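Local coordinates for methylated-DNA--protein-cysteine methyltransferase (Thermococcus kodakarensis, PDB 1MGT) that repairs O6-methylguanine and O4-methylthymine in DNA by transferring the methyl group to one of its own cysteines, a suicide reaction that irreversibly inactivates the enzyme, at residues G17-G22 with K38-L43; D42-L47 with I54-Q59. All coordinates share one frame; numbering follows the deposited sequence.

Both contacts use the helix spanning residues 33-49 and share D42 and L43, and their centres lie about 4 Å apart. Interaction 1 sets the helix against the middle strand of the three-stranded sheet and is buried; interaction 2 sets the next part of the helix against the 54-59 loop and is only partly buried, with L47 its one buried member. The chemistry is aliphatic in both, with an alanine methyl set among branched chains in the second; K38-D42 and S55-D57-Q59 pair within their own segments, and neither contact has polar bonds between its segments. I19 joins the two: its CG2 lies 3.9 Å from I54 CG2, so sheet, helix and loop form one apolar cluster.

Interaction 1: G17-G22 with K38-L43; sequences GVIFSG and KRIHDL
The helix packed on a face of the antiparallel sheet in the N-terminal domain supplies this contact, where I19 of strand 17-20 meets I40 and L43 of helix 38-43. The short axes approach to 9.6 Å and cross at -27°, a distance at which side chains from both elements meet in between. I19 and I40 run alongside each other, pointing opposite ways: I19 CG1 touches I40 CD1 at 4.0 Å, and the I19 CD1 methyl goes on to reach the I40 carbonyl oxygen at 4.2 Å. An extended second torsion, chi2 178°, carries that methyl outward to the helix, where it also meets L43 CD2 at 4.2 Å, about one helical turn beyond I40. I40 is folded instead: chi2 at -66° brings its CD1 against the strand backbone, 4.1 Å from G17 O. G17, which has no side chain, meets I40 through this carbonyl oxygen. V18 points away from the helix and its side chain touches Y63, P64 and V67 of helix 63-71, so alternate residues of the strand serve opposite faces of the sheet. The polar groups of the helix lie apart from this seam: K38 NZ forms a salt bridge of 3.2 Å with D42 OD1 on its syn lone pair, an intrahelical i to i+4 pair, and R39 NH1 makes a salt bridge with E159 OE2 and a hydrogen bond with F29 O. Such apolar helix-on-sheet packing is consistent with the RNase H-like fold of the N-terminal part of MGMT-family proteins.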
# COMPACT_ATOMS: atom_id res chain seq x y z
N GLY A 17 -7.83 -1.26 -6.73
CA GLY A 17 -9.09 -1.65 -6.08
C GLY A 17 -9.06 -1.05 -4.67
O GLY A 17 -7.99 -1.08 -4.05
N VAL A 18 -10.15 -0.48 -4.20
CA VAL A 18 -10.20 0.12 -2.88
C VAL A 18 -11.43 -0.43 -2.12
O VAL A 18 -12.54 -0.37 -2.66
CB VAL A 18 -10.30 1.65 -2.93
CG1 VAL A 18 -10.32 2.23 -1.51
CG2 VAL A 18 -9.13 2.28 -3.70
N ILE A 19 -11.17 -1.02 -0.98
CA ILE A 19 -12.24 -1.54 -0.11
C ILE A 19 -12.51 -0.38 0.84
O ILE A 19 -11.56 0.18 1.43
CB ILE A 19 -11.78 -2.76 0.67
CG1 ILE A 19 -11.31 -3.88 -0.30
CG2 ILE A 19 -12.92 -3.21 1.58
CD1 ILE A 19 -10.79 -5.11 0.44
N PHE A 20 -13.76 0.03 1.00
CA PHE A 20 -14.01 1.17 1.89
C PHE A 20 -15.40 1.08 2.51
O PHE A 20 -16.27 0.37 2.00
CB PHE A 20 -13.94 2.49 1.11
CG PHE A 20 -14.96 2.65 0.01
CD1 PHE A 20 -16.12 3.40 0.26
CD2 PHE A 20 -14.79 2.08 -1.22
CE1 PHE A 20 -17.07 3.56 -0.73
CE2 PHE A 20 -15.75 2.21 -2.21
CZ PHE A 20 -16.89 2.97 -1.98
N SER A 21 -15.55 1.78 3.60
CA SER A 21 -16.82 1.85 4.34
C SER A 21 -16.74 3.15 5.13
O SER A 21 -16.33 3.07 6.31
CB SER A 21 -16.89 0.67 5.31
OG SER A 21 -18.11 0.69 6.02
N GLY A 22 -16.96 4.28 4.52
CA GLY A 22 -16.83 5.51 5.39
C GLY A 22 -15.43 6.10 5.20
O GLY A 22 -15.29 7.30 4.94
N LYS A 38 -7.74 -11.32 -7.08
CA LYS A 38 -7.16 -12.28 -6.16
C LYS A 38 -6.54 -11.54 -4.97
O LYS A 38 -6.66 -11.99 -3.83
CB LYS A 38 -6.08 -13.10 -6.90
CG LYS A 38 -5.43 -14.13 -5.98
CD LYS A 38 -4.25 -14.80 -6.65
CE LYS A 38 -3.04 -14.87 -5.72
NZ LYS A 38 -3.32 -15.67 -4.50
N ARG A 39 -5.87 -10.42 -5.23
CA ARG A 39 -5.26 -9.65 -4.13
C ARG A 39 -6.31 -9.00 -3.23
O ARG A 39 -6.11 -8.93 -2.02
CB ARG A 39 -4.31 -8.56 -4.69
CG ARG A 39 -3.11 -9.26 -5.37
CD ARG A 39 -2.14 -8.16 -5.94
NE ARG A 39 -1.03 -8.96 -6.50
CZ ARG A 39 -0.15 -8.51 -7.38
NH1 ARG A 39 -0.20 -7.27 -7.84
NH2 ARG A 39 0.79 -9.37 -7.79
N ILE A 40 -7.42 -8.58 -3.82
CA ILE A 40 -8.52 -7.98 -3.06
C ILE A 40 -9.09 -9.03 -2.14
O ILE A 40 -9.36 -8.79 -0.95
CB ILE A 40 -9.58 -7.38 -4.02
CG1 ILE A 40 -9.15 -6.00 -4.52
CG2 ILE A 40 -10.96 -7.29 -3.36
CD1 ILE A 40 -9.10 -4.94 -3.40
N HIS A 41 -9.26 -10.28 -2.61
CA HIS A 41 -9.78 -11.35 -1.79
C HIS A 41 -8.82 -11.74 -0.68
O HIS A 41 -9.19 -11.96 0.48
CB HIS A 41 -10.09 -12.59 -2.68
CG HIS A 41 -11.37 -12.31 -3.44
ND1 HIS A 41 -12.59 -12.18 -2.81
CD2 HIS A 41 -11.58 -12.15 -4.76
CE1 HIS A 41 -13.50 -11.94 -3.74
NE2 HIS A 41 -12.95 -11.91 -4.92
N ASP A 42 -7.52 -11.80 -1.03
CA ASP A 42 -6.52 -12.13 0.01
C ASP A 42 -6.54 -11.06 1.10
O ASP A 42 -6.40 -11.38 2.28
CB ASP A 42 -5.11 -12.20 -0.60
CG ASP A 42 -4.84 -13.44 -1.42
OD1 ASP A 42 -3.87 -13.43 -2.22
OD2 ASP A 42 -5.57 -14.44 -1.31
N LEU A 43 -6.66 -9.79 0.71
CA LEU A 43 -6.69 -8.68 1.66
C LEU A 43 -7.97 -8.74 2.51
O LEU A 43 -7.91 -8.58 3.72
CB LEU A 43 -6.70 -7.36 0.89
CG LEU A 43 -6.67 -6.06 1.72
CD1 LEU A 43 -5.52 -6.08 2.71
CD2 LEU A 43 -6.57 -4.88 0.78

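Interaction 2: D42-L47 with I54-Q59; sequences DLAEHL and ISLDVQ
A44 of helix 42-47 presents its CB methyl to two hydrophobic side chains of the 54-59 loop, I54 and L56. The distances from A44 CB are nearly equal, 4.3 Å to I54 CG2 and 4.2 Å to L56 CD1, so one small methyl is shared by both branches. A44 and I54 also have the nearest CA atoms across the contact, 6.8 Å apart, a spacing that fits the short alanine side chain. Three residues further along the helix, L47 CD1 meets I54 CD1 at 4.2 Å. I54 thus spans A44 and L47 with different methyls: its branch CG2 serves the alanine, while the chain through CG1, bent at chi2 -62°, brings CD1 to the leucine. I54 and L56 both rest on I19 of strand 12-20, which places these two residues between helix and sheet. The loop's polar side chains pair among themselves: S55 OG gives a hydrogen bond to D57 OD1, on the anti side and 34° out of the carboxylate plane, and Q59 NE2 gives one of 2.9 Å to the anti lone pair of D57 OD2, with an N-H...O angle of 162° and the acceptor near the amide plane of Q59. Backbone hydrogen bonds pair S55 with M1 and D57 with L2. A44, L47, I54 and L56 meet carbon to carbon, so the fit of helix and loop rests on shape and apolar burial, with directional bonding supplied by the loop's own polar groups and the N-terminal backbone.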
# COMPACT_ATOMS: atom_id res chain seq x y z
N ASP A 42 -7.52 -11.80 -1.03
CA ASP A 42 -6.52 -12.13 0.01
C ASP A 42 -6.54 -11.06 1.10
O ASP A 42 -6.40 -11.38 2.28
CB ASP A 42 -5.11 -12.20 -0.60
CG ASP A 42 -4.84 -13.44 -1.42
OD1 ASP A 42 -3.87 -13.43 -2.22
OD2 ASP A 42 -5.57 -14.44 -1.31
N LEU A 43 -6.66 -9.79 0.71
CA LEU A 43 -6.69 -8.68 1.66
C LEU A 43 -7.97 -8.74 2.51
O LEU A 43 -7.91 -8.58 3.72
CB LEU A 43 -6.70 -7.36 0.89
CG LEU A 43 -6.67 -6.06 1.72
CD1 LEU A 43 -5.52 -6.08 2.71
CD2 LEU A 43 -6.57 -4.88 0.78
N ALA A 44 -9.10 -9.04 1.88
CA ALA A 44 -10.36 -9.12 2.66
C ALA A 44 -10.31 -10.26 3.67
O ALA A 44 -10.88 -10.15 4.77
CB ALA A 44 -11.50 -9.38 1.66
N GLU A 45 -9.68 -11.37 3.35
CA GLU A 45 -9.57 -12.52 4.22
C GLU A 45 -8.70 -12.15 5.44
O GLU A 45 -9.03 -12.50 6.56
CB GLU A 45 -9.00 -13.74 3.53
CG GLU A 45 -9.25 -15.06 4.26
CD GLU A 45 -10.70 -15.51 4.16
OE1 GLU A 45 -11.33 -15.38 3.08
OE2 GLU A 45 -11.22 -16.02 5.19
N HIS A 46 -7.60 -11.46 5.16
CA HIS A 46 -6.72 -11.02 6.23
C HIS A 46 -7.43 -10.03 7.16
O HIS A 46 -7.36 -10.19 8.37
CB HIS A 46 -5.47 -10.36 5.60
CG HIS A 46 -4.70 -9.56 6.61
ND1 HIS A 46 -3.90 -10.16 7.55
CD2 HIS A 46 -4.61 -8.22 6.82
CE1 HIS A 46 -3.34 -9.24 8.31
NE2 HIS A 46 -3.75 -8.07 7.89
N LEU A 47 -8.11 -9.02 6.63
CA LEU A 47 -8.80 -8.05 7.47
C LEU A 47 -9.97 -8.71 8.24
O LEU A 47 -10.20 -8.40 9.40
CB LEU A 47 -9.35 -6.90 6.63
CG LEU A 47 -8.27 -6.00 5.96
CD1 LEU A 47 -8.90 -5.07 4.96
CD2 LEU A 47 -7.56 -5.23 7.08
N ILE A 54 -16.26 -6.50 6.15
CA ILE A 54 -16.05 -6.15 4.78
C ILE A 54 -17.19 -6.60 3.84
O ILE A 54 -17.62 -7.74 3.95
CB ILE A 54 -14.80 -6.93 4.23
CG1 ILE A 54 -13.54 -6.64 5.07
CG2 ILE A 54 -14.53 -6.55 2.79
CD1 ILE A 54 -13.13 -5.19 5.05
N SER A 55 -17.54 -5.74 2.91
CA SER A 55 -18.52 -5.97 1.89
C SER A 55 -17.84 -5.65 0.53
O SER A 55 -17.35 -4.54 0.39
CB SER A 55 -19.75 -5.04 2.02
OG SER A 55 -20.73 -5.68 1.21
N LEU A 56 -17.87 -6.58 -0.40
CA LEU A 56 -17.24 -6.39 -1.69
C LEU A 56 -18.20 -6.08 -2.83
O LEU A 56 -17.88 -6.36 -4.00
CB LEU A 56 -16.29 -7.53 -2.02
CG LEU A 56 -15.15 -7.76 -1.01
CD1 LEU A 56 -14.34 -8.96 -1.44
CD2 LEU A 56 -14.25 -6.51 -0.93
N ASP A 57 -19.34 -5.51 -2.48
CA ASP A 57 -20.29 -5.07 -3.51
C ASP A 57 -19.61 -3.89 -4.23
O ASP A 57 -19.11 -2.94 -3.58
CB ASP A 57 -21.58 -4.58 -2.90
CG ASP A 57 -21.43 -3.66 -1.70
OD1 ASP A 57 -20.76 -4.04 -0.71
OD2 ASP A 57 -22.00 -2.57 -1.74
N VAL A 58 -19.63 -3.91 -5.54
CA VAL A 58 -18.99 -2.85 -6.33
C VAL A 58 -19.82 -1.59 -6.38
O VAL A 58 -20.98 -1.57 -6.78
CB VAL A 58 -18.67 -3.35 -7.75
CG1 VAL A 58 -17.96 -2.29 -8.58
CG2 VAL A 58 -17.86 -4.63 -7.67
N GLN A 59 -19.21 -0.48 -5.97
CA GLN A 59 -19.81 0.82 -5.93
C GLN A 59 -18.85 1.89 -6.48
O GLN A 59 -17.63 1.79 -6.33
CB GLN A 59 -20.17 1.21 -4.49
CG GLN A 59 -21.04 0.23 -3.70
CD GLN A 59 -22.44 0.05 -4.28
OE1 GLN A 59 -22.92 0.89 -5.03
NE2 GLN A 59 -23.12 -1.04 -3.94